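Local structure of chitinase A (Cycas revoluta, 4MNK) at residues 164-169 with 173-178; 205-210 with 214-219; 31-36 with 52-57; 43-48 with 104-109. The protein probably hydrolyses chitin as a class V plant chitinase of glycoside hydrolase family 18, and binds chitin oligosaccharides. All blocks are in the same frame, centred on the assembly; numbering follows the deposited sequence. Where two conformers were deposited one is given.

Interaction 1 of 4, residues 164-169 with 173-178; sequences QKLFPW and TEYPVQ. With NAG (2-acetamido-2-deoxy-beta-D-glucopyranose), chain C.
Gln164 meets Tyr175 twice, through backbone and side chain. Its carbonyl O accepts from Tyr175 N at 3.0 Å. With CG anti to the backbone N (chi1 -173°) and a bend at the next bond, the amide swings across the facing segment, where NE2 donates to Tyr175 O at 2.8 Å and to Glu174 OE2 at 3.0 Å. Both acceptors lie in the amide plane, which fixes the rotation of this buried group, while the carboxylate stands almost perpendicular to it and is met from above its own plane. Lys165 runs alongside Glu174 and closes a salt bridge from NZ to OE1 of Glu174 at 2.8 Å; Glu174 is thus gripped through both oxygens. Leu166 pairs with Thr173 in both directions, Leu166 N to Thr173 O at 2.9 Å and Thr173 N to Leu166 O at 3.0 Å. Its side chain turns to the other face of the ribbon, with CD1 over a face of the Tyr175 ring and near Thr173 CG2. The hydroxyl of Tyr175 is hydrogen-bonded to Tyr161 N. After a cis peptide, Phe167 leads the chain on to Trp169, whose indole has the acetamido N2 of the N-acetylglucosamine over one face, offset toward the rim, and NE1 3.5 Å from its methyl C8. Here a short antiparallel beta hairpin, packed on helix 125-149, carries an aromatic platform common in carbohydrate-binding sites.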
# COMPACT_ATOMS: atom_id res chain seq x y z
N GLN A 164 -6.10 0.89 13.59
CA GLN A 164 -5.32 0.09 14.53
C GLN A 164 -6.10 -1.13 15.04
O GLN A 164 -5.49 -2.13 15.43
CB GLN A 164 -4.83 0.98 15.69
CG GLN A 164 -3.86 0.32 16.66
CD GLN A 164 -4.54 -0.22 17.91
OE1 GLN A 164 -5.64 0.19 18.27
NE2 GLN A 164 -3.87 -1.15 18.59
N LYS A 165 -7.42 -1.04 15.02
CA LYS A 165 -8.29 -2.13 15.46
C LYS A 165 -8.76 -2.97 14.28
O LYS A 165 -9.17 -2.43 13.25
CB LYS A 165 -9.52 -1.60 16.21
CG LYS A 165 -9.22 -0.68 17.38
CD LYS A 165 -8.81 -1.44 18.63
CE LYS A 165 -8.60 -0.49 19.80
NZ LYS A 165 -8.32 -1.21 21.07
N LEU A 166 -8.69 -4.29 14.44
CA LEU A 166 -9.26 -5.21 13.47
C LEU A 166 -10.47 -5.89 14.11
O LEU A 166 -10.30 -6.85 14.86
CB LEU A 166 -8.22 -6.26 13.05
CG LEU A 166 -6.94 -5.78 12.35
CD1 LEU A 166 -5.87 -6.87 12.34
CD2 LEU A 166 -7.24 -5.31 10.93
N PHE A 167 -11.68 -5.41 13.85
CA PHE A 167 -11.98 -4.25 13.01
C PHE A 167 -12.75 -3.23 13.87
O PHE A 167 -13.29 -3.61 14.91
CB PHE A 167 -12.76 -4.71 11.77
CG PHE A 167 -11.96 -5.61 10.87
CD1 PHE A 167 -11.95 -6.99 11.07
CD2 PHE A 167 -11.19 -5.08 9.84
CE1 PHE A 167 -11.20 -7.83 10.25
CE2 PHE A 167 -10.43 -5.90 9.02
CZ PHE A 167 -10.44 -7.28 9.22
N PRO A 168 -12.80 -1.94 13.45
CA PRO A 168 -13.40 -0.90 14.30
C PRO A 168 -14.86 -1.11 14.70
O PRO A 168 -15.27 -0.65 15.77
CB PRO A 168 -13.26 0.38 13.45
CG PRO A 168 -13.02 -0.10 12.06
CD PRO A 168 -12.25 -1.37 12.21
N TRP A 169 -15.63 -1.81 13.87
CA TRP A 169 -17.04 -2.11 14.18
C TRP A 169 -17.22 -3.37 15.03
O TRP A 169 -18.27 -3.55 15.67
CB TRP A 169 -17.87 -2.20 12.89
CG TRP A 169 -17.47 -3.32 11.97
CD1 TRP A 169 -17.97 -4.59 11.95
CD2 TRP A 169 -16.48 -3.26 10.93
NE1 TRP A 169 -17.36 -5.33 10.97
CE2 TRP A 169 -16.44 -4.54 10.32
CE3 TRP A 169 -15.63 -2.26 10.45
CZ2 TRP A 169 -15.58 -4.84 9.26
CZ3 TRP A 169 -14.77 -2.56 9.39
CH2 TRP A 169 -14.76 -3.84 8.81
N THR A 173 -9.10 -8.33 17.23
CA THR A 173 -7.70 -8.12 17.60
C THR A 173 -7.29 -6.70 17.21
O THR A 173 -8.11 -5.93 16.72
CB THR A 173 -6.75 -9.20 16.98
OG1 THR A 173 -5.45 -9.10 17.57
CG2 THR A 173 -6.66 -9.07 15.46
N GLU A 174 -6.03 -6.36 17.45
CA GLU A 174 -5.51 -5.04 17.09
C GLU A 174 -4.01 -5.12 16.89
O GLU A 174 -3.36 -6.03 17.40
CB GLU A 174 -5.86 -4.01 18.17
CG GLU A 174 -5.24 -4.26 19.54
CD GLU A 174 -5.83 -3.37 20.61
OE1 GLU A 174 -6.98 -3.63 21.03
OE2 GLU A 174 -5.15 -2.41 21.02
N TYR A 175 -3.46 -4.17 16.15
CA TYR A 175 -2.02 -4.13 15.92
C TYR A 175 -1.29 -3.72 17.20
O TYR A 175 -1.63 -2.71 17.81
CB TYR A 175 -1.67 -3.16 14.79
CG TYR A 175 -2.14 -3.61 13.43
CD1 TYR A 175 -3.31 -3.10 12.87
CD2 TYR A 175 -1.40 -4.54 12.69
CE1 TYR A 175 -3.74 -3.51 11.61
CE2 TYR A 175 -1.83 -4.96 11.43
CZ TYR A 175 -3.00 -4.43 10.89
OH TYR A 175 -3.43 -4.83 9.64
N PRO A 176 -0.30 -4.53 17.62
CA PRO A 176 0.47 -4.19 18.82
C PRO A 176 1.51 -3.13 18.48
O PRO A 176 2.58 -3.44 17.96
CB PRO A 176 1.11 -5.53 19.21
CG PRO A 176 1.22 -6.30 17.92
CD PRO A 176 0.09 -5.83 17.04
N VAL A 177 1.19 -1.87 18.78
CA VAL A 177 1.98 -0.75 18.26
C VAL A 177 3.40 -0.63 18.82
O VAL A 177 4.32 -0.26 18.10
CB VAL A 177 1.24 0.62 18.33
CG1 VAL A 177 -0.06 0.56 17.55
CG2 VAL A 177 1.00 1.05 19.77
N GLN A 178 3.57 -0.96 20.10
CA GLN A 178 4.89 -0.91 20.72
C GLN A 178 5.80 -2.00 20.12
O GLN A 178 6.96 -1.74 19.80
CB GLN A 178 4.78 -1.07 22.24
CG GLN A 178 6.09 -0.87 22.98
CD GLN A 178 6.01 -1.36 24.41
OE1 GLN A 178 5.85 -2.55 24.67
NE2 GLN A 178 6.11 -0.43 25.35
C1 NAG C . -18.46 -1.80 6.72
C2 NAG C . -18.46 -3.25 6.23
C3 NAG C . -17.13 -3.64 5.59
C4 NAG C . -16.56 -2.58 4.65
C5 NAG C . -16.66 -1.20 5.32
C6 NAG C . -16.16 -0.05 4.44
C7 NAG C . -19.95 -4.66 7.57
C8 NAG C . -20.06 -5.56 8.77
N2 NAG C . -18.74 -4.13 7.34
O1 NAG C . -19.76 -1.42 7.09
O3 NAG C . -17.28 -4.86 4.90
O4 NAG C . -15.20 -2.91 4.42
O5 NAG C . -18.00 -0.94 5.69
O6 NAG C . -16.97 0.08 3.29
O7 NAG C . -20.93 -4.45 6.87

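Interaction 2 of 4, residues 205-210 with 214-219; sequences PAALRD and KFTASV. With NAG (2-acetamido-2-deoxy-beta-D-glucopyranose), chain C.
Ser218 grips the carbonyl of Leu208 with two donors, its backbone N at 2.9 Å and its OG at 2.8 Å from Leu208 O, both in the carbonyl plane. The hydroxyl can fold back this far because OG sits between the backbone N and the carbonyl carbon (chi1 63°). One residue earlier on each side, Ala217 N donates to Ala207 O at 2.9 Å. Thr216 is the N-cap of the helix: its OG1 accepts from Val219 N at 3.2 Å and is hydrogen-bonded to a water that accepts from Asp210 N. With OG1 of Thr216 between its backbone N and carbonyl carbon (chi1 72°), the methyl CG2 lies against the chain at 209-210, 3.6 Å from Asp210 N. Leu208 starts out away from the helix, but its CD1 comes back to lie 4.0 Å from Ala217 CB. The Phe215 ring leads away from the loop and has C6 of the N-acetylglucosamine over the centre of one face, its CZ 3.6 Å from sugar O5. Loop 205-210 is thus fastened to the first turn of helix 217-227, while Tyr316 of helix 307-319 packs against Leu208, Arg209 and Ser218, and Pro205 and Ala206 rest on strand 234-247.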
# COMPACT_ATOMS: atom_id res chain seq x y z
N PRO A 205 -13.74 6.89 -1.90
CA PRO A 205 -13.07 5.64 -1.50
C PRO A 205 -11.88 5.83 -0.56
O PRO A 205 -11.49 4.89 0.13
CB PRO A 205 -12.60 5.05 -2.84
CG PRO A 205 -13.42 5.73 -3.88
CD PRO A 205 -13.68 7.10 -3.35
N ALA A 206 -11.29 7.02 -0.54
CA ALA A 206 -10.14 7.28 0.32
C ALA A 206 -10.27 8.60 1.09
O ALA A 206 -9.28 9.28 1.36
CB ALA A 206 -8.84 7.23 -0.50
N ALA A 207 -11.50 8.93 1.46
CA ALA A 207 -11.80 10.16 2.21
C ALA A 207 -10.80 10.42 3.33
O ALA A 207 -10.55 9.54 4.17
CB ALA A 207 -13.21 10.10 2.77
N LEU A 208 -10.22 11.61 3.34
CA LEU A 208 -9.35 12.03 4.44
C LEU A 208 -10.15 12.21 5.72
O LEU A 208 -9.72 11.80 6.80
CB LEU A 208 -8.61 13.33 4.09
CG LEU A 208 -7.68 13.91 5.17
CD1 LEU A 208 -6.61 12.91 5.60
CD2 LEU A 208 -7.05 15.19 4.68
N ARG A 209 -11.31 12.85 5.60
CA ARG A 209 -12.22 13.03 6.73
C ARG A 209 -13.66 13.06 6.24
O ARG A 209 -13.92 13.06 5.03
CB ARG A 209 -11.85 14.27 7.57
CG ARG A 209 -11.64 15.56 6.79
CD ARG A 209 -11.36 16.75 7.72
NE ARG A 209 -10.08 16.65 8.43
CZ ARG A 209 -8.91 17.08 7.97
NH1 ARG A 209 -8.82 17.65 6.77
NH2 ARG A 209 -7.82 16.94 8.70
N ASP A 210 -14.59 13.04 7.19
CA ASP A 210 -16.02 13.10 6.90
C ASP A 210 -16.76 13.49 8.18
O ASP A 210 -16.28 13.24 9.29
CB ASP A 210 -16.53 11.74 6.40
CG ASP A 210 -17.92 11.82 5.79
OD1 ASP A 210 -18.80 12.51 6.35
OD2 ASP A 210 -18.14 11.18 4.74
N LYS A 214 -16.96 6.95 9.98
CA LYS A 214 -15.86 6.32 10.70
C LYS A 214 -14.73 5.87 9.77
O LYS A 214 -13.58 5.73 10.20
CB LYS A 214 -16.37 5.14 11.52
N PHE A 215 -15.05 5.67 8.49
CA PHE A 215 -14.09 5.16 7.51
C PHE A 215 -13.38 6.27 6.77
O PHE A 215 -13.70 6.59 5.62
CB PHE A 215 -14.78 4.19 6.54
CG PHE A 215 -15.35 2.98 7.21
CD1 PHE A 215 -16.71 2.91 7.50
CD2 PHE A 215 -14.53 1.92 7.58
CE1 PHE A 215 -17.25 1.80 8.14
CE2 PHE A 215 -15.06 0.80 8.21
CZ PHE A 215 -16.42 0.74 8.49
N THR A 216 -12.41 6.88 7.45
CA THR A 216 -11.60 7.95 6.87
C THR A 216 -10.13 7.75 7.23
O THR A 216 -9.81 7.10 8.23
CB THR A 216 -12.05 9.36 7.33
OG1 THR A 216 -11.68 9.56 8.70
CG2 THR A 216 -13.56 9.55 7.17
N ALA A 217 -9.26 8.32 6.41
CA ALA A 217 -7.82 8.24 6.64
C ALA A 217 -7.43 8.83 8.00
O ALA A 217 -6.64 8.23 8.74
CB ALA A 217 -7.06 8.92 5.51
N SER A 218 -8.00 9.99 8.33
CA SER A 218 -7.67 10.68 9.58
C SER A 218 -8.07 9.89 10.82
O SER A 218 -7.29 9.81 11.77
CB SER A 218 -8.26 12.10 9.62
OG SER A 218 -9.67 12.07 9.58
N VAL A 219 -9.26 9.31 10.81
CA VAL A 219 -9.72 8.48 11.93
C VAL A 219 -8.79 7.28 12.14
O VAL A 219 -8.42 6.97 13.26
CB VAL A 219 -11.19 8.03 11.75
CG1 VAL A 219 -11.56 6.93 12.74
CG2 VAL A 219 -12.13 9.21 11.90
C1 NAG C . -18.46 -1.80 6.72
C2 NAG C . -18.46 -3.25 6.23
C3 NAG C . -17.13 -3.64 5.59
C4 NAG C . -16.56 -2.58 4.65
C5 NAG C . -16.66 -1.20 5.32
C6 NAG C . -16.16 -0.05 4.44
C7 NAG C . -19.95 -4.66 7.57
C8 NAG C . -20.06 -5.56 8.77
N2 NAG C . -18.74 -4.13 7.34
O1 NAG C . -19.76 -1.42 7.09
O3 NAG C . -17.28 -4.86 4.90
O4 NAG C . -15.20 -2.91 4.42
O5 NAG C . -18.00 -0.94 5.69
O6 NAG C . -16.97 0.08 3.29
O7 NAG C . -20.93 -4.45 6.87
O HOH W 1 -13.11 11.75 9.68

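Interaction 3 of 4, residues 31-36 with 52-57; sequences LYYAFA and EKTAED
The phenol ring of Tyr33 reaches from strand 30-36 to helix 52-63 and meets the helix at Ala55 and Thr54. CG stands anti to the backbone N (chi1 -176°), which carries the ring straight out from the strand. CE1 lies 3.6 Å from Ala55 CA, so the ring is packed against the helix backbone itself, while CZ is 4.0 Å from Ala55 CB. Ala55 comes to the ring obliquely. Thr54 differs: its methyl CG2 lies at the ring edge, near the ring plane, 4.0 Å from Tyr33 OH. The small side chain of Ala55 is consistent with the close approach of strand and helix, the CA atoms of Tyr33 and Ala55 being 7.5 Å apart. Tyr33 also touches Ile73, and Ala55 touches Tyr110. On the outer side of the helix Lys53 NZ makes a salt bridge to Asp57 OD1 at 3.0 Å, on its syn lone pair, and a long one to Glu56. Strand 30-36 and helix 52-63 belong to one beta-alpha-beta unit of the TIM barrel, completed by strand 70-77. The segments share no hydrogen bond; van der Waals contact and burial of ring and methyl groups hold strand to helix, and the charges stay on the helix's far side.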
# COMPACT_ATOMS: atom_id res chain seq x y z
N LEU A 31 11.31 2.53 -3.17
CA LEU A 31 10.45 1.87 -4.15
C LEU A 31 10.36 0.39 -3.84
O LEU A 31 11.37 -0.28 -3.60
CB LEU A 31 10.97 2.10 -5.57
CG LEU A 31 10.78 3.52 -6.11
CD1 LEU A 31 11.66 3.74 -7.33
CD2 LEU A 31 9.31 3.78 -6.44
N TYR A 32 9.13 -0.12 -3.84
CA TYR A 32 8.86 -1.51 -3.50
C TYR A 32 8.55 -2.32 -4.75
O TYR A 32 7.84 -1.87 -5.65
CB TYR A 32 7.65 -1.61 -2.58
CG TYR A 32 7.83 -1.19 -1.13
CD1 TYR A 32 8.33 0.07 -0.79
CD2 TYR A 32 7.43 -2.03 -0.11
CE1 TYR A 32 8.46 0.45 0.55
CE2 TYR A 32 7.54 -1.66 1.22
CZ TYR A 32 8.05 -0.42 1.54
OH TYR A 32 8.15 -0.07 2.87
N TYR A 33 9.10 -3.54 -4.78
CA TYR A 33 8.74 -4.55 -5.76
C TYR A 33 7.64 -5.42 -5.15
O TYR A 33 7.83 -6.00 -4.08
CB TYR A 33 9.97 -5.40 -6.07
CG TYR A 33 9.80 -6.46 -7.14
CD1 TYR A 33 10.36 -6.29 -8.41
CD2 TYR A 33 9.10 -7.64 -6.89
CE1 TYR A 33 10.21 -7.25 -9.39
CE2 TYR A 33 8.95 -8.62 -7.88
CZ TYR A 33 9.52 -8.41 -9.12
OH TYR A 33 9.38 -9.36 -10.11
N ALA A 34 6.50 -5.50 -5.83
CA ALA A 34 5.34 -6.27 -5.35
C ALA A 34 4.97 -7.33 -6.39
O ALA A 34 4.65 -6.97 -7.52
CB ALA A 34 4.16 -5.33 -5.10
N PHE A 35 4.99 -8.63 -6.07
CA PHE A 35 5.28 -9.21 -4.76
C PHE A 35 6.11 -10.48 -4.93
O PHE A 35 5.99 -11.19 -5.94
CB PHE A 35 3.99 -9.64 -4.06
CG PHE A 35 3.05 -8.52 -3.72
CD1 PHE A 35 3.22 -7.78 -2.55
CD2 PHE A 35 1.96 -8.24 -4.54
CE1 PHE A 35 2.35 -6.75 -2.23
CE2 PHE A 35 1.07 -7.21 -4.22
CZ PHE A 35 1.27 -6.46 -3.06
N ALA A 36 6.93 -10.78 -3.93
CA ALA A 36 7.47 -12.13 -3.79
C ALA A 36 6.36 -13.01 -3.21
O ALA A 36 5.47 -12.52 -2.50
CB ALA A 36 8.67 -12.12 -2.88
N GLU A 52 12.64 -13.81 -12.37
CA GLU A 52 13.94 -13.59 -11.72
C GLU A 52 14.74 -12.43 -12.31
O GLU A 52 15.33 -11.64 -11.57
CB GLU A 52 14.80 -14.86 -11.75
CG GLU A 52 14.39 -15.94 -10.75
CD GLU A 52 13.28 -16.86 -11.25
OE1 GLU A 52 12.76 -16.67 -12.38
OE2 GLU A 52 12.93 -17.79 -10.50
N LYS A 53 14.74 -12.32 -13.64
CA LYS A 53 15.48 -11.23 -14.29
C LYS A 53 14.88 -9.86 -13.96
O LYS A 53 15.61 -8.91 -13.66
CB LYS A 53 15.56 -11.44 -15.81
CG LYS A 53 16.49 -10.46 -16.53
CD LYS A 53 17.89 -10.44 -15.94
CE LYS A 53 18.86 -9.65 -16.80
NZ LYS A 53 20.07 -9.23 -16.03
N THR A 54 13.55 -9.77 -13.99
CA THR A 54 12.85 -8.54 -13.64
C THR A 54 13.16 -8.10 -12.20
O THR A 54 13.44 -6.93 -11.95
CB THR A 54 11.33 -8.70 -13.86
OG1 THR A 54 11.08 -8.98 -15.24
CG2 THR A 54 10.57 -7.44 -13.46
N ALA A 55 13.14 -9.06 -11.28
CA ALA A 55 13.44 -8.78 -9.87
C ALA A 55 14.87 -8.31 -9.67
O ALA A 55 15.12 -7.37 -8.91
CB ALA A 55 13.15 -10.00 -9.02
N GLU A 56 15.82 -8.96 -10.35
CA GLU A 56 17.22 -8.59 -10.25
C GLU A 56 17.48 -7.19 -10.82
O GLU A 56 18.23 -6.41 -10.24
CB GLU A 56 18.10 -9.61 -10.97
CG GLU A 56 19.58 -9.24 -10.96
CD GLU A 56 20.45 -10.10 -11.86
OE1 GLU A 56 21.67 -9.86 -11.84
OE2 GLU A 56 19.93 -10.98 -12.57
N ASP A 57 16.87 -6.89 -11.96
CA ASP A 57 17.13 -5.64 -12.65
C ASP A 57 16.43 -4.43 -12.03
O ASP A 57 16.81 -3.30 -12.30
CB ASP A 57 16.74 -5.74 -14.13
CG ASP A 57 17.69 -6.61 -14.94
OD1 ASP A 57 18.74 -7.05 -14.42
OD2 ASP A 57 17.38 -6.85 -16.13

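Interaction 4 of 4, residues 43-48 with 104-109; sequences FEVRVP and IALARR
This is a small, buried apolar contact on the periphery of the barrel, where Leu106 of helix 93-110 packs against Val45 and Arg46 in the loop between strand 30-36 and helix 52-63. Leu106 points at the loop, CG anti to the backbone N (chi1 -170°), and sets its two methyls against it. CD2 meets Val45 CG1 at 3.8 Å, the two side chains crossing at about a right angle. CD1 lies against the backbone instead, 3.8 Å from Arg46 CA and 4.2 Å from Val47 N. Arg46 thus takes part through its main chain alone: its side chain turns away from the helix and forms a salt bridge with Glu37. The loop is tied to the same helix one turn earlier, where Ser102 OG is hydrogen-bonded to Val45 N. Val45 also touches Ile75 of strand 70-77, and Val47 and Leu106 both touch Ile73, so all three residues pack on this strand. No hydrogen bond joins the two segments. A long beta-alpha loop lies across a neighbouring outer helix and shares with it the apolar layer between strands and helices that is characteristic of a TIM barrel, the fold of family 18 chitinases.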
# COMPACT_ATOMS: atom_id res chain seq x y z
N PHE A 43 7.75 -22.83 2.08
CA PHE A 43 7.92 -21.42 2.48
C PHE A 43 9.33 -20.92 2.25
O PHE A 43 9.85 -20.08 3.00
CB PHE A 43 7.42 -21.18 3.91
CG PHE A 43 5.94 -21.37 4.07
CD1 PHE A 43 5.42 -22.52 4.65
CD2 PHE A 43 5.06 -20.40 3.58
CE1 PHE A 43 4.05 -22.70 4.78
CE2 PHE A 43 3.69 -20.57 3.70
CZ PHE A 43 3.18 -21.72 4.30
N GLU A 44 9.95 -21.44 1.19
CA GLU A 44 11.17 -20.87 0.64
C GLU A 44 10.72 -19.73 -0.26
O GLU A 44 10.39 -19.92 -1.43
CB GLU A 44 11.97 -21.93 -0.12
CG GLU A 44 12.30 -23.20 0.67
CD GLU A 44 13.29 -22.98 1.80
OE1 GLU A 44 14.11 -22.04 1.73
OE2 GLU A 44 13.27 -23.78 2.77
N VAL A 45 10.69 -18.53 0.33
CA VAL A 45 10.18 -17.33 -0.32
C VAL A 45 10.95 -17.04 -1.60
O VAL A 45 12.17 -17.20 -1.65
CB VAL A 45 10.21 -16.13 0.66
CG1 VAL A 45 9.75 -14.84 -0.02
CG2 VAL A 45 9.33 -16.42 1.86
N ARG A 46 10.23 -16.62 -2.64
CA ARG A 46 10.81 -16.42 -3.97
C ARG A 46 9.95 -15.45 -4.78
O ARG A 46 8.77 -15.28 -4.50
CB ARG A 46 10.89 -17.77 -4.70
CG ARG A 46 9.53 -18.40 -4.96
CD ARG A 46 9.64 -19.75 -5.64
NE ARG A 46 8.33 -20.22 -6.08
CZ ARG A 46 8.10 -21.41 -6.62
NH1 ARG A 46 6.87 -21.73 -6.99
NH2 ARG A 46 9.10 -22.27 -6.81
N VAL A 47 10.53 -14.84 -5.81
CA VAL A 47 9.69 -14.17 -6.79
C VAL A 47 9.07 -15.25 -7.67
O VAL A 47 9.65 -16.34 -7.80
CB VAL A 47 10.43 -13.10 -7.64
CG1 VAL A 47 10.85 -11.93 -6.76
CG2 VAL A 47 11.62 -13.70 -8.37
N PRO A 48 7.87 -14.99 -8.23
CA PRO A 48 7.27 -15.98 -9.12
C PRO A 48 8.29 -16.48 -10.15
O PRO A 48 8.91 -15.66 -10.83
CB PRO A 48 6.15 -15.19 -9.80
CG PRO A 48 5.73 -14.20 -8.76
CD PRO A 48 6.98 -13.84 -8.01
N ILE A 104 15.30 -13.18 3.96
CA ILE A 104 16.53 -12.40 4.10
C ILE A 104 17.47 -12.69 2.93
O ILE A 104 18.01 -11.77 2.32
CB ILE A 104 17.20 -12.67 5.46
CG1 ILE A 104 16.36 -12.07 6.59
CG2 ILE A 104 18.63 -12.11 5.49
CD1 ILE A 104 16.69 -12.59 7.96
N ALA A 105 17.61 -13.98 2.58
CA ALA A 105 18.43 -14.39 1.45
C ALA A 105 17.93 -13.80 0.13
O ALA A 105 18.73 -13.39 -0.71
CB ALA A 105 18.50 -15.91 1.36
N LEU A 106 16.61 -13.75 -0.03
CA LEU A 106 15.99 -13.20 -1.23
C LEU A 106 16.31 -11.71 -1.42
O LEU A 106 16.69 -11.29 -2.52
CB LEU A 106 14.48 -13.41 -1.19
CG LEU A 106 13.71 -13.11 -2.47
CD1 LEU A 106 13.91 -14.22 -3.48
CD2 LEU A 106 12.24 -12.97 -2.16
N ALA A 107 16.17 -10.93 -0.35
CA ALA A 107 16.46 -9.50 -0.42
C ALA A 107 17.91 -9.27 -0.83
O ALA A 107 18.19 -8.46 -1.71
CB ALA A 107 16.14 -8.82 0.90
N ARG A 108 18.84 -10.00 -0.21
CA ARG A 108 20.25 -9.87 -0.55
C ARG A 108 20.54 -10.35 -1.98
O ARG A 108 21.33 -9.72 -2.69
CB ARG A 108 21.14 -10.62 0.45
CG ARG A 108 21.10 -10.06 1.87
CD ARG A 108 21.47 -8.58 1.93
NE ARG A 108 21.68 -8.14 3.30
CZ ARG A 108 21.75 -6.87 3.69
NH1 ARG A 108 21.60 -5.89 2.81
NH2 ARG A 108 21.95 -6.59 4.97
N ARG A 109 19.89 -11.43 -2.40
CA ARG A 109 20.14 -12.02 -3.71
C ARG A 109 19.80 -11.08 -4.88
O ARG A 109 20.50 -11.08 -5.90
CB ARG A 109 19.39 -13.34 -3.86
CG ARG A 109 19.73 -14.11 -5.12
CD ARG A 109 19.33 -15.57 -5.01
NE ARG A 109 20.08 -16.27 -3.98
CZ ARG A 109 19.56 -16.73 -2.85
NH1 ARG A 109 20.33 -17.35 -1.96
NH2 ARG A 109 18.27 -16.57 -2.59

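In the fold
All four interactions belong to the same glycoside hydrolase family 18 domain, in two groups. Along the chain, interactions 3 and 4 come first, with their segments alternating, followed by interaction 1 and then interaction 2. Interactions 3 and 4 have centres about 10 Å apart and touch, Ala36 CB lying 3.7 Å from Leu106 CD2, so strand 30-36, helices 52-63 and 93-110 and the intervening loop share one apolar layer. Interactions 1 and 2, with centres about 17 Å apart, meet where Trp169 CZ3 approaches Phe215 CE2 at 3.6 Å, and both touch the same sugar. Interactions 2 and 3 lie on opposite sides of the chain's centre, yet Phe35 of interaction 3 lines a second glycan pocket.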